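PDB 1W07: peroxisomal acyl-coenzyme A oxidase 1 from Arabidopsis thaliana, which catalyses the FAD-dependent desaturation of long- and medium-chain acyl-CoAs to 2-trans-enoyl-CoAs, passing electrons to oxygen to give hydrogen peroxide in peroxisomal beta-oxidation. Local coordinates for residues 5-11 and 620-624; 307-313 and 322-327; 406-412 and 615-619. The protein carries 1 engineered substitution. Residue numbers count along the deposited sequence, not the author numbering.

Contact 1: 5-11 and 620-624; sequences DHLADER and RYDGN. With PT (platinum (II) ion), chain L.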
loop_
_atom_site.group_PDB
_atom_site.type_symbol
_atom_site.label_atom_id
_atom_site.label_comp_id
_atom_site.label_asym_id
_atom_site.label_seq_id
_atom_site.Cartn_x
_atom_site.Cartn_y
_atom_site.Cartn_z
ATOM N N ASP B 5 -8.160 -3.857 -31.725
ATOM C CA ASP B 5 -7.793 -2.871 -30.717
ATOM C C ASP B 5 -9.042 -2.262 -30.092
ATOM O O ASP B 5 -9.637 -1.342 -30.660
ATOM C CB ASP B 5 -6.945 -1.760 -31.343
ATOM C CG ASP B 5 -6.529 -0.713 -30.328
ATOM O OD1 ASP B 5 -6.834 -0.904 -29.131
ATOM O OD2 ASP B 5 -5.907 0.293 -30.722
ATOM N N HIS B 6 -9.439 -2.767 -28.923
ATOM C CA HIS B 6 -10.630 -2.264 -28.239
ATOM C C HIS B 6 -10.521 -0.844 -27.737
ATOM O O HIS B 6 -11.515 -0.252 -27.319
ATOM C CB HIS B 6 -10.981 -3.166 -27.065
ATOM C CG HIS B 6 -11.230 -4.580 -27.470
ATOM N ND1 HIS B 6 -10.218 -5.423 -27.867
ATOM C CD2 HIS B 6 -12.376 -5.289 -27.578
ATOM C CE1 HIS B 6 -10.729 -6.592 -28.206
ATOM N NE2 HIS B 6 -12.037 -6.535 -28.041
ATOM N N LEU B 7 -9.313 -0.294 -27.761
ATOM C CA LEU B 7 -9.099 1.075 -27.304
ATOM C C LEU B 7 -8.876 1.990 -28.506
ATOM O O LEU B 7 -8.458 3.137 -28.352
ATOM C CB LEU B 7 -7.889 1.123 -26.352
ATOM C CG LEU B 7 -8.127 0.547 -24.944
ATOM C CD1 LEU B 7 -6.791 0.284 -24.198
ATOM C CD2 LEU B 7 -9.031 1.524 -24.174
ATOM N N ALA B 8 -9.176 1.485 -29.703
ATOM C CA ALA B 8 -8.975 2.260 -30.925
ATOM C C ALA B 8 -9.640 3.624 -30.885
ATOM O O ALA B 8 -9.027 4.613 -31.272
ATOM C CB ALA B 8 -9.456 1.484 -32.146
ATOM N N ASP B 9 -10.887 3.670 -30.431
ATOM C CA ASP B 9 -11.619 4.927 -30.345
ATOM C C ASP B 9 -10.960 5.877 -29.348
ATOM O O ASP B 9 -10.865 7.082 -29.594
ATOM C CB ASP B 9 -13.075 4.668 -29.939
ATOM C CG ASP B 9 -13.900 5.936 -29.894
ATOM O OD1 ASP B 9 -13.898 6.670 -30.904
ATOM O OD2 ASP B 9 -14.547 6.209 -28.858
ATOM N N GLU B 10 -10.495 5.342 -28.219
ATOM C CA GLU B 10 -9.835 6.171 -27.207
ATOM C C GLU B 10 -8.597 6.832 -27.808
ATOM O O GLU B 10 -8.344 8.014 -27.601
ATOM C CB GLU B 10 -9.425 5.321 -25.995
ATOM C CG GLU B 10 -10.573 4.995 -25.062
ATOM C CD GLU B 10 -11.249 6.247 -24.523
ATOM O OE1 GLU B 10 -10.526 7.215 -24.230
ATOM O OE2 GLU B 10 -12.492 6.264 -24.387
ATOM N N ARG B 11 -7.832 6.052 -28.562
ATOM C CA ARG B 11 -6.630 6.565 -29.187
ATOM C C ARG B 11 -6.955 7.621 -30.251
ATOM O O ARG B 11 -6.135 8.498 -30.541
ATOM C CB ARG B 11 -5.815 5.411 -29.783
ATOM C CG ARG B 11 -5.451 4.354 -28.721
ATOM C CD ARG B 11 -4.237 3.477 -29.072
ATOM N NE ARG B 11 -3.675 2.892 -27.845
ATOM C CZ ARG B 11 -3.962 1.685 -27.361
ATOM N NH1 ARG B 11 -4.802 0.867 -27.998
ATOM N NH2 ARG B 11 -3.452 1.314 -26.191
ATOM N N ARG B 620 -3.342 -4.417 -20.993
ATOM C CA ARG B 620 -2.947 -4.802 -22.336
ATOM C C ARG B 620 -3.175 -3.653 -23.297
ATOM O O ARG B 620 -4.181 -2.951 -23.221
ATOM C CB ARG B 620 -3.762 -6.002 -22.833
ATOM C CG ARG B 620 -3.450 -7.343 -22.208
ATOM C CD ARG B 620 -4.415 -8.383 -22.800
ATOM N NE ARG B 620 -4.269 -8.478 -24.248
ATOM C CZ ARG B 620 -3.355 -9.230 -24.859
ATOM N NH1 ARG B 620 -2.510 -9.966 -24.147
ATOM N NH2 ARG B 620 -3.257 -9.218 -26.184
ATOM N N TYR B 621 -2.248 -3.490 -24.228
ATOM C CA TYR B 621 -2.336 -2.453 -25.243
ATOM C C TYR B 621 -3.670 -2.510 -25.997
ATOM O O TYR B 621 -4.313 -1.476 -26.222
ATOM C CB TYR B 621 -1.185 -2.616 -26.245
ATOM C CG TYR B 621 -1.216 -1.628 -27.390
ATOM C CD1 TYR B 621 -0.605 -0.380 -27.271
ATOM C CD2 TYR B 621 -1.902 -1.916 -28.575
ATOM C CE1 TYR B 621 -0.677 0.563 -28.305
ATOM C CE2 TYR B 621 -1.976 -0.979 -29.614
ATOM C CZ TYR B 621 -1.367 0.255 -29.471
ATOM O OH TYR B 621 -1.462 1.190 -30.486
ATOM N N ASP B 622 -4.098 -3.710 -26.387
ATOM C CA ASP B 622 -5.334 -3.835 -27.159
ATOM C C ASP B 622 -6.636 -3.817 -26.372
ATOM O O ASP B 622 -7.715 -3.918 -26.957
ATOM C CB ASP B 622 -5.285 -5.090 -28.042
ATOM C CG ASP B 622 -5.196 -6.375 -27.236
ATOM O OD1 ASP B 622 -5.554 -6.367 -26.038
ATOM O OD2 ASP B 622 -4.783 -7.408 -27.807
ATOM N N GLY B 623 -6.541 -3.689 -25.049
ATOM C CA GLY B 623 -7.733 -3.655 -24.229
ATOM C C GLY B 623 -8.578 -4.918 -24.214
ATOM O O GLY B 623 -9.737 -4.864 -23.809
ATOM N N ASN B 624 -8.019 -6.051 -24.641
ATOM C CA ASN B 624 -8.751 -7.324 -24.665
ATOM C C ASN B 624 -8.602 -7.989 -23.286
ATOM O O ASN B 624 -8.037 -9.064 -23.142
ATOM C CB ASN B 624 -8.173 -8.207 -25.793
ATOM C CG ASN B 624 -9.059 -9.399 -26.124
ATOM O OD1 ASN B 624 -10.281 -9.315 -26.034
ATOM N ND2 ASN B 624 -8.445 -10.504 -26.535
HETATM PT PT PT L . -12.700 -8.263 -29.637
HETATM O O HOH W 1 -3.663 0.632 -32.010
#

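Contact 2: 307-313 and 322-327; sequences SAVRRQF and TQVIDY. With FAD (flavin-adenine dinucleotide), chain C.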
loop_
_atom_site.group_PDB
_atom_site.type_symbol
_atom_site.label_atom_id
_atom_site.label_comp_id
_atom_site.label_asym_id
_atom_site.label_seq_id
_atom_site.Cartn_x
_atom_site.Cartn_y
_atom_site.Cartn_z
ATOM N N SER B 307 -9.180 1.566 -16.953
ATOM C CA SER B 307 -10.256 2.509 -16.619
ATOM C C SER B 307 -11.073 2.868 -17.858
ATOM O O SER B 307 -12.248 3.215 -17.760
ATOM C CB SER B 307 -9.690 3.791 -16.006
ATOM O OG SER B 307 -9.111 3.554 -14.730
ATOM N N ALA B 308 -10.436 2.789 -19.018
ATOM C CA ALA B 308 -11.097 3.093 -20.284
ATOM C C ALA B 308 -11.872 1.877 -20.785
ATOM O O ALA B 308 -12.830 2.012 -21.547
ATOM C CB ALA B 308 -10.069 3.519 -21.319
ATOM N N VAL B 309 -11.451 0.690 -20.357
ATOM C CA VAL B 309 -12.124 -0.543 -20.769
ATOM C C VAL B 309 -13.278 -0.870 -19.824
ATOM O O VAL B 309 -14.375 -1.214 -20.263
ATOM C CB VAL B 309 -11.153 -1.753 -20.771
ATOM C CG1 VAL B 309 -11.935 -3.047 -20.918
ATOM C CG2 VAL B 309 -10.145 -1.624 -21.910
ATOM N N ARG B 310 -13.023 -0.753 -18.527
ATOM C CA ARG B 310 -14.037 -1.060 -17.528
ATOM C C ARG B 310 -15.222 -0.090 -17.515
ATOM O O ARG B 310 -15.050 1.130 -17.440
ATOM C CB ARG B 310 -13.389 -1.096 -16.146
ATOM C CG ARG B 310 -14.345 -1.419 -15.006
ATOM C CD ARG B 310 -14.861 -2.859 -15.069
ATOM N NE ARG B 310 -15.643 -3.184 -13.880
ATOM C CZ ARG B 310 -16.048 -4.412 -13.553
ATOM N NH1 ARG B 310 -15.743 -5.457 -14.322
ATOM N NH2 ARG B 310 -16.767 -4.605 -12.448
ATOM N N ARG B 311 -16.428 -0.640 -17.609
ATOM C CA ARG B 311 -17.649 0.159 -17.576
ATOM C C ARG B 311 -18.462 -0.328 -16.387
ATOM O O ARG B 311 -18.557 -1.539 -16.135
ATOM C CB ARG B 311 -18.454 -0.010 -18.874
ATOM C CG ARG B 311 -17.797 0.606 -20.121
ATOM C CD ARG B 311 -18.478 0.131 -21.410
ATOM N NE ARG B 311 -17.848 0.670 -22.620
ATOM C CZ ARG B 311 -18.028 1.907 -23.083
ATOM N NH1 ARG B 311 -18.826 2.759 -22.448
ATOM N NH2 ARG B 311 -17.409 2.292 -24.189
ATOM N N GLN B 312 -19.040 0.605 -15.638
ATOM C CA GLN B 312 -19.832 0.216 -14.478
ATOM C C GLN B 312 -20.762 1.364 -14.097
ATOM O O GLN B 312 -20.310 2.487 -13.861
ATOM C CB GLN B 312 -18.899 -0.133 -13.309
ATOM C CG GLN B 312 -19.515 -1.027 -12.218
ATOM C CD GLN B 312 -19.628 -2.507 -12.605
ATOM O OE1 GLN B 312 -20.039 -3.347 -11.793
ATOM N NE2 GLN B 312 -19.271 -2.828 -13.845
ATOM N N PHE B 313 -22.055 1.071 -14.021
ATOM C CA PHE B 313 -23.057 2.078 -13.684
ATOM C C PHE B 313 -23.169 3.081 -14.823
ATOM O O PHE B 313 -22.491 2.952 -15.848
ATOM C CB PHE B 313 -22.691 2.825 -12.395
ATOM C CG PHE B 313 -22.680 1.961 -11.159
ATOM C CD1 PHE B 313 -21.476 1.558 -10.575
ATOM C CD2 PHE B 313 -23.872 1.590 -10.543
ATOM C CE1 PHE B 313 -21.464 0.808 -9.392
ATOM C CE2 PHE B 313 -23.871 0.838 -9.359
ATOM C CZ PHE B 313 -22.670 0.447 -8.781
ATOM N N THR B 322 -21.190 3.401 -18.452
ATOM C CA THR B 322 -20.128 4.399 -18.615
ATOM C C THR B 322 -18.729 3.898 -18.240
ATOM O O THR B 322 -18.555 3.193 -17.243
ATOM C CB THR B 322 -20.429 5.641 -17.723
ATOM O OG1 THR B 322 -21.769 6.087 -17.967
ATOM C CG2 THR B 322 -19.448 6.773 -18.005
ATOM N N GLN B 323 -17.722 4.289 -19.015
ATOM C CA GLN B 323 -16.340 3.920 -18.717
ATOM C C GLN B 323 -15.994 4.567 -17.371
ATOM O O GLN B 323 -16.267 5.759 -17.160
ATOM C CB GLN B 323 -15.424 4.453 -19.811
ATOM C CG GLN B 323 -15.644 3.794 -21.162
ATOM C CD GLN B 323 -15.069 4.619 -22.287
ATOM O OE1 GLN B 323 -15.682 5.590 -22.726
ATOM N NE2 GLN B 323 -13.873 4.261 -22.739
ATOM N N VAL B 324 -15.395 3.809 -16.454
ATOM C CA VAL B 324 -15.093 4.378 -15.150
ATOM C C VAL B 324 -14.173 5.572 -15.240
ATOM O O VAL B 324 -14.227 6.462 -14.392
ATOM C CB VAL B 324 -14.512 3.324 -14.154
ATOM C CG1 VAL B 324 -15.563 2.247 -13.901
ATOM C CG2 VAL B 324 -13.205 2.738 -14.674
ATOM N N ILE B 325 -13.356 5.622 -16.289
ATOM C CA ILE B 325 -12.438 6.740 -16.459
ATOM C C ILE B 325 -13.173 8.069 -16.691
ATOM O O ILE B 325 -12.557 9.136 -16.635
ATOM C CB ILE B 325 -11.455 6.483 -17.612
ATOM C CG1 ILE B 325 -10.289 7.474 -17.526
ATOM C CG2 ILE B 325 -12.164 6.610 -18.957
ATOM C CD1 ILE B 325 -9.131 7.151 -18.480
ATOM N N ASP B 326 -14.481 7.997 -16.948
ATOM C CA ASP B 326 -15.326 9.184 -17.160
ATOM C C ASP B 326 -15.753 9.815 -15.815
ATOM O O ASP B 326 -16.218 10.948 -15.780
ATOM C CB ASP B 326 -16.615 8.814 -17.910
ATOM C CG ASP B 326 -16.434 8.668 -19.417
ATOM O OD1 ASP B 326 -15.285 8.658 -19.912
ATOM O OD2 ASP B 326 -17.474 8.552 -20.104
ATOM N N TYR B 327 -15.628 9.072 -14.718
ATOM C CA TYR B 327 -16.038 9.566 -13.399
ATOM C C TYR B 327 -14.980 10.476 -12.784
ATOM O O TYR B 327 -13.800 10.127 -12.752
ATOM C CB TYR B 327 -16.319 8.384 -12.462
ATOM C CG TYR B 327 -17.508 7.529 -12.879
ATOM C CD1 TYR B 327 -17.438 6.134 -12.830
ATOM C CD2 TYR B 327 -18.702 8.113 -13.311
ATOM C CE1 TYR B 327 -18.523 5.344 -13.206
ATOM C CE2 TYR B 327 -19.793 7.331 -13.685
ATOM C CZ TYR B 327 -19.696 5.946 -13.635
ATOM O OH TYR B 327 -20.751 5.173 -14.072
HETATM P PA FAD C . -15.872 -1.525 -10.021
HETATM O O1A FAD C . -17.180 -1.241 -9.387
HETATM O O2A FAD C . -15.847 -1.980 -11.430
HETATM O O5B FAD C . -14.935 -0.228 -9.851
HETATM C C5B FAD C . -13.684 -0.111 -10.537
HETATM C C4B FAD C . -13.191 1.338 -10.469
HETATM O O4B FAD C . -14.266 2.164 -10.965
HETATM C C3B FAD C . -12.954 1.766 -9.018
HETATM O O3B FAD C . -12.009 2.840 -8.981
HETATM C C2B FAD C . -14.341 2.253 -8.603
HETATM O O2B FAD C . -14.218 3.221 -7.558
HETATM C C1B FAD C . -14.739 2.988 -9.886
HETATM N N9A FAD C . -16.206 3.150 -9.977
HETATM C C8A FAD C . -17.081 2.189 -10.282
HETATM N N7A FAD C . -18.313 2.691 -10.296
HETATM C C5A FAD C . -18.223 3.987 -10.008
HETATM C C6A FAD C . -19.163 5.002 -9.888
HETATM N N6A FAD C . -20.451 4.762 -10.110
HETATM N N1A FAD C . -18.719 6.292 -9.571
HETATM C C2A FAD C . -17.351 6.527 -9.388
HETATM N N3A FAD C . -16.486 5.533 -9.506
HETATM C C4A FAD C . -16.884 4.286 -9.807
HETATM N N1 FAD C . -18.239 -11.613 -5.087
HETATM C C2 FAD C . -19.196 -12.607 -4.849
HETATM O O2 FAD C . -20.246 -12.615 -5.485
HETATM N N3 FAD C . -18.914 -13.614 -3.915
HETATM C C4 FAD C . -17.685 -13.630 -3.241
HETATM O O4 FAD C . -17.446 -14.521 -2.429
HETATM C C4X FAD C . -16.742 -12.640 -3.486
HETATM N N5 FAD C . -15.486 -12.683 -2.864
HETATM C C5X FAD C . -14.515 -11.709 -3.130
HETATM C C6 FAD C . -13.230 -11.840 -2.613
HETATM C C7 FAD C . -12.227 -10.955 -3.005
HETATM C C7M FAD C . -10.810 -11.150 -2.459
HETATM C C8 FAD C . -12.513 -9.930 -3.908
HETATM C C8M FAD C . -11.425 -8.968 -4.397
HETATM C C9 FAD C . -13.805 -9.793 -4.407
HETATM C C9A FAD C . -14.812 -10.679 -4.025
HETATM N N10 FAD C . -16.085 -10.604 -4.604
HETATM C C10 FAD C . -17.018 -11.630 -4.400
HETATM C "C1'" FAD C . -16.436 -9.487 -5.514
HETATM C "C2'" FAD C . -16.684 -8.231 -4.669
HETATM O "O2'" FAD C . -17.645 -8.525 -3.650
HETATM C "C3'" FAD C . -17.165 -7.012 -5.462
HETATM O "O3'" FAD C . -18.358 -7.338 -6.182
HETATM C "C4'" FAD C . -16.111 -6.497 -6.445
HETATM O "O4'" FAD C . -14.806 -6.514 -5.861
HETATM C "C5'" FAD C . -16.455 -5.070 -6.869
HETATM O "O5'" FAD C . -15.354 -4.506 -7.580
HETATM P P FAD C . -15.465 -4.162 -9.146
HETATM O O1P FAD C . -14.407 -4.928 -9.841
HETATM O O2P FAD C . -16.869 -4.333 -9.581
HETATM O O3P FAD C . -15.070 -2.603 -9.137
#

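Contact 3: 406-412 and 615-619; sequences WCSGLPE and NSVLG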
loop_
_atom_site.group_PDB
_atom_site.type_symbol
_atom_site.label_atom_id
_atom_site.label_comp_id
_atom_site.label_asym_id
_atom_site.label_seq_id
_atom_site.Cartn_x
_atom_site.Cartn_y
_atom_site.Cartn_z
ATOM N N TRP B 406 -2.910 -11.255 -9.281
ATOM C CA TRP B 406 -1.511 -11.072 -9.635
ATOM C C TRP B 406 -1.303 -10.715 -11.122
ATOM O O TRP B 406 -0.443 -9.892 -11.447
ATOM C CB TRP B 406 -0.729 -12.347 -9.332
ATOM C CG TRP B 406 0.745 -12.140 -9.370
ATOM C CD1 TRP B 406 1.523 -11.699 -8.347
ATOM C CD2 TRP B 406 1.619 -12.346 -10.487
ATOM N NE1 TRP B 406 2.829 -11.620 -8.749
ATOM C CE2 TRP B 406 2.920 -12.009 -10.059
ATOM C CE3 TRP B 406 1.431 -12.784 -11.810
ATOM C CZ2 TRP B 406 4.036 -12.089 -10.907
ATOM C CZ3 TRP B 406 2.550 -12.864 -12.655
ATOM C CH2 TRP B 406 3.832 -12.518 -12.194
ATOM N N CYS B 407 -2.087 -11.325 -12.019
ATOM C CA CYS B 407 -1.924 -11.076 -13.449
ATOM C C CYS B 407 -2.280 -9.634 -13.850
ATOM O O CYS B 407 -2.117 -9.237 -15.009
ATOM C CB CYS B 407 -2.708 -12.109 -14.284
ATOM S SG CYS B 407 -4.522 -12.041 -14.163
ATOM N N SER B 408 -2.739 -8.826 -12.897
ATOM C CA SER B 408 -3.019 -7.430 -13.226
ATOM C C SER B 408 -1.681 -6.663 -13.308
ATOM O O SER B 408 -1.642 -5.528 -13.812
ATOM C CB SER B 408 -3.928 -6.778 -12.171
ATOM O OG SER B 408 -3.238 -6.525 -10.957
ATOM N N GLY B 409 -0.600 -7.290 -12.824
ATOM C CA GLY B 409 0.715 -6.674 -12.858
ATOM C C GLY B 409 0.974 -5.667 -11.756
ATOM O O GLY B 409 2.126 -5.288 -11.503
ATOM N N LEU B 410 -0.084 -5.237 -11.078
ATOM C CA LEU B 410 0.053 -4.222 -10.034
ATOM C C LEU B 410 0.536 -4.701 -8.666
ATOM O O LEU B 410 1.337 -4.023 -8.029
ATOM C CB LEU B 410 -1.272 -3.444 -9.907
ATOM C CG LEU B 410 -1.576 -2.627 -11.187
ATOM C CD1 LEU B 410 -3.004 -2.070 -11.192
ATOM C CD2 LEU B 410 -0.568 -1.501 -11.278
ATOM N N PRO B 411 0.047 -5.866 -8.199
ATOM C CA PRO B 411 0.485 -6.390 -6.888
ATOM C C PRO B 411 2.006 -6.562 -6.847
ATOM O O PRO B 411 2.678 -6.088 -5.924
ATOM C CB PRO B 411 -0.250 -7.727 -6.800
ATOM C CG PRO B 411 -1.524 -7.473 -7.573
ATOM C CD PRO B 411 -1.037 -6.680 -8.767
ATOM N N GLU B 412 2.569 -7.235 -7.847
ATOM C CA GLU B 412 4.008 -7.425 -7.849
ATOM C C GLU B 412 4.761 -6.097 -8.008
ATOM O O GLU B 412 5.796 -5.884 -7.366
ATOM C CB GLU B 412 4.430 -8.395 -8.957
ATOM C CG GLU B 412 5.923 -8.728 -8.887
ATOM C CD GLU B 412 6.413 -9.526 -10.079
ATOM O OE1 GLU B 412 5.937 -9.275 -11.207
ATOM O OE2 GLU B 412 7.299 -10.383 -9.896
ATOM N N ASN B 615 3.429 -6.706 -18.367
ATOM C CA ASN B 615 3.002 -7.972 -17.761
ATOM C C ASN B 615 1.667 -7.798 -17.044
ATOM O O ASN B 615 1.527 -8.182 -15.885
ATOM C CB ASN B 615 4.070 -8.428 -16.769
ATOM C CG ASN B 615 3.916 -9.876 -16.371
ATOM O OD1 ASN B 615 3.703 -10.741 -17.220
ATOM N ND2 ASN B 615 4.057 -10.155 -15.083
ATOM N N SER B 616 0.697 -7.232 -17.758
ATOM C CA SER B 616 -0.612 -6.933 -17.199
ATOM C C SER B 616 -1.756 -7.242 -18.130
ATOM O O SER B 616 -1.797 -6.762 -19.262
ATOM C CB SER B 616 -0.689 -5.451 -16.845
ATOM O OG SER B 616 -2.008 -5.090 -16.469
ATOM N N VAL B 617 -2.701 -8.019 -17.631
ATOM C CA VAL B 617 -3.861 -8.380 -18.418
ATOM C C VAL B 617 -4.821 -7.188 -18.467
ATOM O O VAL B 617 -5.444 -6.925 -19.490
ATOM C CB VAL B 617 -4.591 -9.604 -17.797
ATOM C CG1 VAL B 617 -5.902 -9.836 -18.533
ATOM C CG2 VAL B 617 -3.685 -10.859 -17.865
ATOM N N LEU B 618 -4.929 -6.453 -17.366
ATOM C CA LEU B 618 -5.839 -5.316 -17.326
ATOM C C LEU B 618 -5.309 -4.163 -18.165
ATOM O O LEU B 618 -6.083 -3.369 -18.709
ATOM C CB LEU B 618 -6.035 -4.837 -15.883
ATOM C CG LEU B 618 -6.431 -5.871 -14.819
ATOM C CD1 LEU B 618 -6.769 -5.114 -13.553
ATOM C CD2 LEU B 618 -7.622 -6.735 -15.270
ATOM N N GLY B 619 -3.982 -4.101 -18.281
ATOM C CA GLY B 619 -3.350 -3.025 -19.013
ATOM C C GLY B 619 -2.870 -3.319 -20.416
ATOM O O GLY B 619 -2.078 -2.558 -20.969
HETATM O O HOH W 2 0.157 -10.973 -16.441
HETATM O O HOH W 3 3.464 -9.166 -12.197
HETATM O O HOH W 4 6.331 -7.975 -14.206
#

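Contact 1: 5-11 and 620-624
A polar, turn-to-turn contact near the surface ties the N-terminal end of the chain to the loop between helices 611-614 and 625-635. Two carbonyls of 620-624 do most of the work. Asp622 O receives His6 N at 2.9 Å and His6 ND1 at 3.1 Å, while Tyr621 O lies in the fork of the Arg11 guanidinium, 3.0 Å from Arg11 NH1 and 2.9 Å from Arg11 NH2. The same guanidinium lies flat on the Tyr621 ring, centres 3.7 Å apart and planes at 6°, a stacked cation-pi pair; Arg11 also pairs with Asp5 of its own segment (Arg11 NH1 to Asp5 OD1, 2.9 Å) and, through NE, with Asp605. Each segment folds as a type I beta turn, Asp5-Ala8 and Arg620-Gly623, and each carries an Asx turn: Asp5 OD1 accepts Leu7 N at 2.9 Å, and Asp622 OD1 accepts Asn624 N at 2.9 Å. Leu7, N-cap of helix 8-12, directs its CA-to-CB bond toward 620-624, and its side chain also packs on Ala308 and Val309 of helix 278-309. Gly623, at positive phi, meets it, with its CA 4.1 Å from Leu7 CD1; a modelled CB would be 3.1 Å from Leu7 CG, a tight fit. A water bridges Asp5 OD2 (2.6 Å) and Tyr621 OH (2.7 Å). On the exposed side, His6 NE2 binds a platinum ion at 2.4 Å.

Contact 2: 307-313 and 322-327
Gln323 and Val324, the two residues that lose most surface to this contact, hold the end of helix 278-309 against the chain that returns toward helix 328-363. Gln323 sends NE2 to Ala308 O (2.8 Å), a carbonyl near the end of the helix, and the same amide group also reaches Glu10. Gln323 CG lies over one face of the Arg311 guanidinium, 3.6 Å from Arg311 NH1, and its backbone forms a single beta bridge with Arg311. Around that bridge the main chains are laced by Val324 N to Arg310 O (2.9 Å), Gln312 N to Thr322 O (3.1 Å) and Thr322 N to Phe313 O (2.9 Å). These bonds close the base of a hairpin-like excursion between two long helices of the C-alpha1 helical domain of the acyl-CoA oxidase family, and Arg310, Gln312, Phe313, Val324 and Tyr327 from it line the FAD pocket. Val324 packs CG2 3.3 Å from Ser307 O, while its CG1 comes 3.2 Å from FAD O4B at the adenosine ribose. Ser307, the third large contributor, also gives its carbonyl to Ile325 N (3.0 Å), so the 3-10 turn 324-326 docks directly on the helix end. Tyr327 OH donates to Gln312 O (2.7 Å), fixing a ring whose face meets the adenine, with CE1 3.4 Å from FAD C6A. Arg310 turns away to the pyrophosphate, NE 2.7 Å from FAD O2A. The site straddles the dimer interface: Gln312 hydrogen-bonds Gly141, Gly143 and Asn145 of the second subunit, whose Ser144 also binds this FAD.

Contact 3: 406-412 and 615-619
Asn615, leaving helix 611-614 with positive phi, brings its amide close to 406-412: Asn615 ND2 lies 3.7 Å from Trp406 CH2, and two waters link it, weakly at its own end, to OE1 of Glu412, whose OE2 is held by Ala233 N and Arg53. Asn615 O sits 3.5 Å from Gly409 CA, where a CB would clash; Gly409 also has positive phi and is the N-cap of helix 410-417. Ser616 OG donates to Ser408 O (2.7 Å) and accepts Gly619 N (2.9 Å), an ST motif that curls the loop as it docks. Val617 N binds Cys407 O at 2.9 Å, and its CG2 packs 3.9 Å from Cys407 CB. Leu618 closes the contact with CD1 3.6 Å from Ser408 CB, and also packs on Tyr306 and Val625. Since main-chain carbonyls of Cys407 and Ser408 accept both direct hydrogen bonds, docking depends on the backbone course of 406-408 more than on its side chains, apart from packing of Cys407 and Ser408 on Val617 and Leu618.

In the fold
Contacts 2 and 3 are buried and both reach the second subunit, whereas contact 1 is partly exposed and stays within one chain. Contacts 1 and 3 use consecutive pieces of one loop, 615-624: its first half meets the turn before helix 410-417, its second half the N-terminus, with centres about 17 Å apart. Contact 1 also touches contact 2, chiefly through the 5-11 segment, which thus meets both that late loop and the end of helix 278-309. Carbonyl-directed hydrogen bonds and a cation-pi stack across the segments, with salt bridges within each segment, mark the more exposed contact 1; main-chain bridging beside FAD marks contact 2; a few backbone-directed bonds and apolar packing mark contact 3.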